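Local atomic coordinates of ATP-dependent 6-phosphofructokinase isozyme 2 (Escherichia coli, PDB entry 3UMO), a protein that catalyses the ATP-dependent phosphorylation of D-fructose 6-phosphate to fructose 1,6-bisphosphate, the first committing step of glycolysis, as a magnesium-requiring homodimer. Residues R162-D166 with I181-K185; A218-V222 with G232-E236. All coordinates share one frame; numbering follows the deposited sequence.

Contact 1 (R162-D166 with I181-K185); sequences RCIVD and IELVK. With ATP (adenosine-5'-triphosphate), chain E.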
loop_
_atom_site.group_PDB
_atom_site.type_symbol
_atom_site.label_atom_id
_atom_site.label_comp_id
_atom_site.label_asym_id
_atom_site.label_seq_id
_atom_site.Cartn_x
_atom_site.Cartn_y
_atom_site.Cartn_z
ATOM N N ARG A 162 14.487 21.863 37.209
ATOM C CA ARG A 162 13.463 20.828 37.254
ATOM C C ARG A 162 13.339 20.174 35.879
ATOM O O ARG A 162 13.010 20.837 34.899
ATOM C CB ARG A 162 12.129 21.417 37.719
ATOM C CG ARG A 162 12.194 22.051 39.117
ATOM C CD ARG A 162 10.943 22.870 39.424
ATOM N NE ARG A 162 9.793 22.037 39.766
ATOM C CZ ARG A 162 8.543 22.483 39.852
ATOM N NH1 ARG A 162 8.271 23.760 39.609
ATOM N NH2 ARG A 162 7.561 21.651 40.173
ATOM N N CYS A 163 13.617 18.875 35.805
ATOM C CA CYS A 163 13.701 18.199 34.512
ATOM C C CYS A 163 12.475 17.367 34.148
ATOM O O CYS A 163 11.964 16.587 34.958
ATOM C CB CYS A 163 14.961 17.332 34.450
ATOM S SG CYS A 163 16.492 18.292 34.541
ATOM N N ILE A 164 12.011 17.551 32.914
ATOM C CA ILE A 164 10.924 16.768 32.352
ATOM C C ILE A 164 11.499 16.006 31.168
ATOM O O ILE A 164 12.246 16.570 30.365
ATOM C CB ILE A 164 9.777 17.691 31.894
ATOM C CG1 ILE A 164 9.160 18.392 33.111
ATOM C CG2 ILE A 164 8.721 16.913 31.113
ATOM C CD1 ILE A 164 8.106 19.434 32.750
ATOM N N VAL A 165 11.182 14.719 31.072
ATOM C CA VAL A 165 11.786 13.879 30.040
ATOM C C VAL A 165 10.739 13.211 29.156
ATOM O O VAL A 165 9.773 12.635 29.651
ATOM C CB VAL A 165 12.686 12.788 30.666
ATOM C CG1 VAL A 165 13.270 11.880 29.584
ATOM C CG2 VAL A 165 13.801 13.418 31.504
ATOM N N ASP A 166 10.928 13.304 27.839
ATOM C CA ASP A 166 10.108 12.564 26.887
ATOM C C ASP A 166 11.038 11.987 25.827
ATOM O O ASP A 166 11.544 12.713 24.975
ATOM C CB ASP A 166 9.059 13.480 26.253
ATOM C CG ASP A 166 8.134 12.744 25.295
ATOM O OD1 ASP A 166 7.231 13.404 24.739
ATOM O OD2 ASP A 166 8.306 11.519 25.092
ATOM N N ILE A 181 13.414 12.662 38.599
ATOM C CA ILE A 181 12.887 13.371 37.443
ATOM C C ILE A 181 11.519 13.934 37.819
ATOM O O ILE A 181 10.708 13.233 38.416
ATOM C CB ILE A 181 12.723 12.421 36.239
ATOM C CG1 ILE A 181 14.057 11.761 35.875
ATOM C CG2 ILE A 181 12.109 13.143 35.041
ATOM C CD1 ILE A 181 15.169 12.731 35.537
ATOM N N GLU A 182 11.259 15.193 37.476
ATOM C CA GLU A 182 9.992 15.824 37.843
ATOM C C GLU A 182 8.797 15.165 37.160
ATOM O O GLU A 182 7.746 14.963 37.772
ATOM C CB GLU A 182 10.017 17.317 37.504
ATOM C CG GLU A 182 10.962 18.137 38.369
ATOM C CD GLU A 182 10.380 18.471 39.731
ATOM O OE1 GLU A 182 11.153 18.522 40.712
ATOM O OE2 GLU A 182 9.154 18.699 39.815
ATOM N N LEU A 183 8.967 14.834 35.886
ATOM C CA LEU A 183 7.886 14.283 35.089
ATOM C C LEU A 183 8.447 13.536 33.899
ATOM O O LEU A 183 9.340 14.030 33.214
ATOM C CB LEU A 183 6.981 15.408 34.579
ATOM C CG LEU A 183 5.907 15.056 33.547
ATOM C CD1 LEU A 183 4.851 14.153 34.148
ATOM C CD2 LEU A 183 5.271 16.329 32.981
ATOM N N VAL A 184 7.916 12.346 33.645
ATOM C CA VAL A 184 8.249 11.621 32.423
ATOM C C VAL A 184 6.944 11.248 31.709
ATOM O O VAL A 184 5.960 10.896 32.365
ATOM C CB VAL A 184 9.120 10.367 32.729
ATOM C CG1 VAL A 184 8.371 9.381 33.619
ATOM C CG2 VAL A 184 9.593 9.701 31.435
ATOM N N LYS A 185 6.922 11.360 30.381
ATOM C CA LYS A 185 5.736 10.982 29.605
ATOM C C LYS A 185 6.026 9.877 28.592
ATOM O O LYS A 185 6.186 10.137 27.395
ATOM C CB LYS A 185 5.065 12.176 28.883
ATOM C CG LYS A 185 3.691 11.772 28.270
ATOM C CD LYS A 185 3.295 12.539 27.009
ATOM C CE LYS A 185 4.149 12.162 25.790
ATOM N NZ LYS A 185 4.132 10.700 25.482
HETATM P PG ATP E . 3.666 11.214 19.474
HETATM O O1G ATP E . 5.009 11.487 20.053
HETATM O O2G ATP E . 3.272 12.510 18.771
HETATM O O3G ATP E . 3.648 10.060 18.532
HETATM P PB ATP E . 2.792 9.947 21.744
HETATM O O1B ATP E . 2.803 8.505 21.150
HETATM O O2B ATP E . 4.000 10.261 22.652
HETATM O O3B ATP E . 2.613 11.054 20.610
HETATM P PA ATP E . 0.016 9.777 22.485
HETATM O O1A ATP E . -0.201 9.017 21.209
HETATM O O2A ATP E . -0.508 9.047 23.723
HETATM O O3A ATP E . 1.517 10.122 22.677
HETATM O "O5'" ATP E . -0.688 11.213 22.310
HETATM C "C5'" ATP E . -0.792 12.057 23.406
HETATM C "C4'" ATP E . -2.116 12.595 23.713
HETATM O "O4'" ATP E . -2.702 13.072 22.482
HETATM C "C3'" ATP E . -3.058 11.557 24.162
HETATM O "O3'" ATP E . -2.945 11.316 25.514
HETATM C "C2'" ATP E . -4.365 12.115 23.777
HETATM O "O2'" ATP E . -4.714 13.130 24.627
HETATM C "C1'" ATP E . -4.062 12.707 22.454
HETATM N N9 ATP E . -4.310 11.760 21.369
HETATM C C8 ATP E . -3.386 11.007 20.744
HETATM N N7 ATP E . -4.026 10.266 19.805
HETATM C C5 ATP E . -5.344 10.551 19.842
HETATM C C6 ATP E . -6.453 10.103 19.116
HETATM N N6 ATP E . -6.309 9.079 18.028
HETATM N N1 ATP E . -7.662 10.608 19.417
HETATM C C2 ATP E . -7.815 11.524 20.389
HETATM N N3 ATP E . -6.771 11.970 21.094
HETATM C C4 ATP E . -5.534 11.507 20.842
HETATM O O HOH W 1 6.607 10.193 23.896
#

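Contact 2 (A218-V222 with G232-E236); sequences AKRVV and GVDSE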
loop_
_atom_site.group_PDB
_atom_site.type_symbol
_atom_site.label_atom_id
_atom_site.label_comp_id
_atom_site.label_asym_id
_atom_site.label_seq_id
_atom_site.Cartn_x
_atom_site.Cartn_y
_atom_site.Cartn_z
ATOM N N ALA A 218 11.062 8.878 39.045
ATOM C CA ALA A 218 10.322 10.065 38.633
ATOM C C ALA A 218 9.301 10.438 39.699
ATOM O O ALA A 218 8.732 9.562 40.355
ATOM C CB ALA A 218 9.636 9.838 37.285
ATOM N N LYS A 219 9.076 11.736 39.875
ATOM C CA LYS A 219 8.060 12.206 40.816
ATOM C C LYS A 219 6.670 11.962 40.247
ATOM O O LYS A 219 5.743 11.587 40.964
ATOM C CB LYS A 219 8.251 13.695 41.115
ATOM C CG LYS A 219 9.539 14.012 41.885
ATOM C CD LYS A 219 9.544 15.459 42.378
ATOM C CE LYS A 219 10.804 15.795 43.170
ATOM N NZ LYS A 219 11.997 15.945 42.293
ATOM N N ARG A 220 6.544 12.179 38.945
ATOM C CA ARG A 220 5.284 12.005 38.244
ATOM C C ARG A 220 5.513 11.229 36.957
ATOM O O ARG A 220 6.465 11.495 36.223
ATOM C CB ARG A 220 4.681 13.366 37.906
ATOM C CG ARG A 220 4.603 14.328 39.085
ATOM C CD ARG A 220 4.236 15.728 38.609
ATOM N NE ARG A 220 4.355 16.711 39.683
ATOM C CZ ARG A 220 5.501 17.265 40.067
ATOM N NH1 ARG A 220 6.640 16.932 39.470
ATOM N NH2 ARG A 220 5.512 18.149 41.054
ATOM N N VAL A 221 4.637 10.268 36.694
ATOM C CA VAL A 221 4.676 9.513 35.453
ATOM C C VAL A 221 3.324 9.670 34.785
ATOM O O VAL A 221 2.286 9.353 35.374
ATOM C CB VAL A 221 4.959 8.016 35.695
ATOM C CG1 VAL A 221 4.821 7.228 34.388
ATOM C CG2 VAL A 221 6.346 7.831 36.288
ATOM N N VAL A 222 3.323 10.192 33.571
ATOM C CA VAL A 222 2.087 10.248 32.816
ATOM C C VAL A 222 2.232 9.332 31.616
ATOM O O VAL A 222 3.000 9.621 30.700
ATOM C CB VAL A 222 1.751 11.687 32.375
ATOM C CG1 VAL A 222 0.485 11.706 31.513
ATOM C CG2 VAL A 222 1.571 12.571 33.600
ATOM N N GLY A 232 -2.098 9.307 34.824
ATOM C CA GLY A 232 -1.123 10.068 35.580
ATOM C C GLY A 232 -0.945 9.480 36.965
ATOM O O GLY A 232 -1.924 9.187 37.656
ATOM N N VAL A 233 0.308 9.295 37.365
ATOM C CA VAL A 233 0.615 8.688 38.656
ATOM C C VAL A 233 1.543 9.575 39.489
ATOM O O VAL A 233 2.504 10.147 38.964
ATOM C CB VAL A 233 1.222 7.274 38.472
ATOM C CG1 VAL A 233 1.758 6.731 39.780
ATOM C CG2 VAL A 233 0.181 6.326 37.896
ATOM N N ASP A 234 1.213 9.689 40.779
ATOM C CA ASP A 234 1.966 10.438 41.774
ATOM C C ASP A 234 2.344 9.480 42.886
ATOM O O ASP A 234 2.020 8.296 42.832
ATOM C CB ASP A 234 1.065 11.496 42.412
ATOM C CG ASP A 234 1.445 12.895 42.023
ATOM O OD1 ASP A 234 2.555 13.083 41.481
ATOM O OD2 ASP A 234 0.631 13.808 42.272
ATOM N N SER A 235 2.993 10.003 43.922
ATOM C CA SER A 235 3.221 9.219 45.124
ATOM C C SER A 235 1.911 9.097 45.900
ATOM O O SER A 235 1.773 8.237 46.770
ATOM C CB SER A 235 4.296 9.867 46.007
ATOM O OG SER A 235 3.871 11.126 46.507
ATOM N N GLU A 236 0.947 9.953 45.566
ATOM C CA GLU A 236 -0.310 10.027 46.304
ATOM C C GLU A 236 -1.544 9.782 45.442
ATOM O O GLU A 236 -2.601 9.405 45.951
ATOM C CB GLU A 236 -0.441 11.395 46.976
ATOM C CG GLU A 236 0.670 11.709 47.966
ATOM C CD GLU A 236 0.733 13.183 48.313
ATOM O OE1 GLU A 236 -0.178 13.930 47.894
ATOM O OE2 GLU A 236 1.694 13.594 48.997
HETATM O O HOH W 2 5.703 11.659 43.530
#

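Contact 1 (R162-D166 with I181-K185)
E182 passes from the backbone of C163 to the side chain of R162. Its CB sits 3.3 Å from C163 O, CG packs against R162 CB at 3.5 Å, and a bend at chi2 (-80°) then turns the carboxylate toward the guanidinium edge. There it forms a weak salt bridge, with long bonds of 3.4 Å from R162 NE and R162 NH2 to OE2, the two planes standing 86° apart; stronger mates are K219 for OE1 and R220 for OE2. A glutamine here would probably leave these three cations without their counter-charge. Backbone bonds follow in parallel register: E182 N to C163 O, V165 N to L183 O (2.9 Å) and K185 N to V165 O. I164 CG2 meets L183 CD2 on one face of the sheet; V165 lies on the other. At the far end K185 NZ reaches ATP O2B (2.9 Å). The strands 162-166 and 183-184 form a beta-alpha-beta unit with helix 169-175 in the parallel sheet of the ribokinase-type fold, where 162-166 also pairs with strand 133-137; helix 254-267 packs on R162, I164, D166 and K185, while helix 146-158 meets C163 and I181.

Contact 2 (A218-V222 with G232-E236)
V221 and V233 face each other as an antiparallel hydrogen-bonded pair, and their main chains supply both direct hydrogen bonds of the contact. V221 N donates to V233 O over 3.1 Å, nearly straight at 165°; V233 N returns a 2.8 Å bond to V221 O. Weaker CA-H...O contacts flank them: R220 CA approaches V233 O, and G232 CA approaches V221 O.

The pair lies in the beta hairpin of strands 221-224 and 230-233, which with strand 238-241 makes a small antiparallel sheet. The next pair along, V222 with G232, is non-hydrogen-bonded, and its CA atoms come within 4.2 Å of each other.

Apolar contact is modest across the pair. V222 CG2 lies 4.2 Å from G232 CA, brought beside its own backbone N by chi1 of 177°, while V222 also packs on M275 and V276 of helix 272-286. V221 and V233 point to the other face, where helix 204-214 receives them through I212 and through A209, Q210 and V213.

Polar and charged contacts gather around R220 and D234. The two side chains run side by side, and D234 OD1 touches the aliphatic CG of R220 at 3.4 Å. The guanidinium is near in charge alone, R220 NE being 4.4 Å from D234 OD1 with the oxygen well out of its plane; its salt bridge goes from NH1 to E182. Beyond, a water donates to K219 O (2.6 Å) and accepts a weak bond from S235 N.

The two contacts illustrate how parallel and antiparallel pairing can be neighbours: segment 181-185 is bonded to 162-166 on one side and to 218-222 on the other. Contact 1 is buried in the central parallel sheet and ends at the nucleotide phosphates; contact 2 lies farther from the chain's centre, partly buried, with solvent-exposed residues at one end. They meet directly: I181 O probably accepts a hydrogen bond from K219 N, as V184 O does from V222 N, and L183 CD1 packs on V222 CG2 at 3.7 Å. Charge links them too. E182 belongs to contact 1 but also takes the salt bridges of K219 and R220 from contact 2, whereas R220 and D234, across contact 2, are only near in charge.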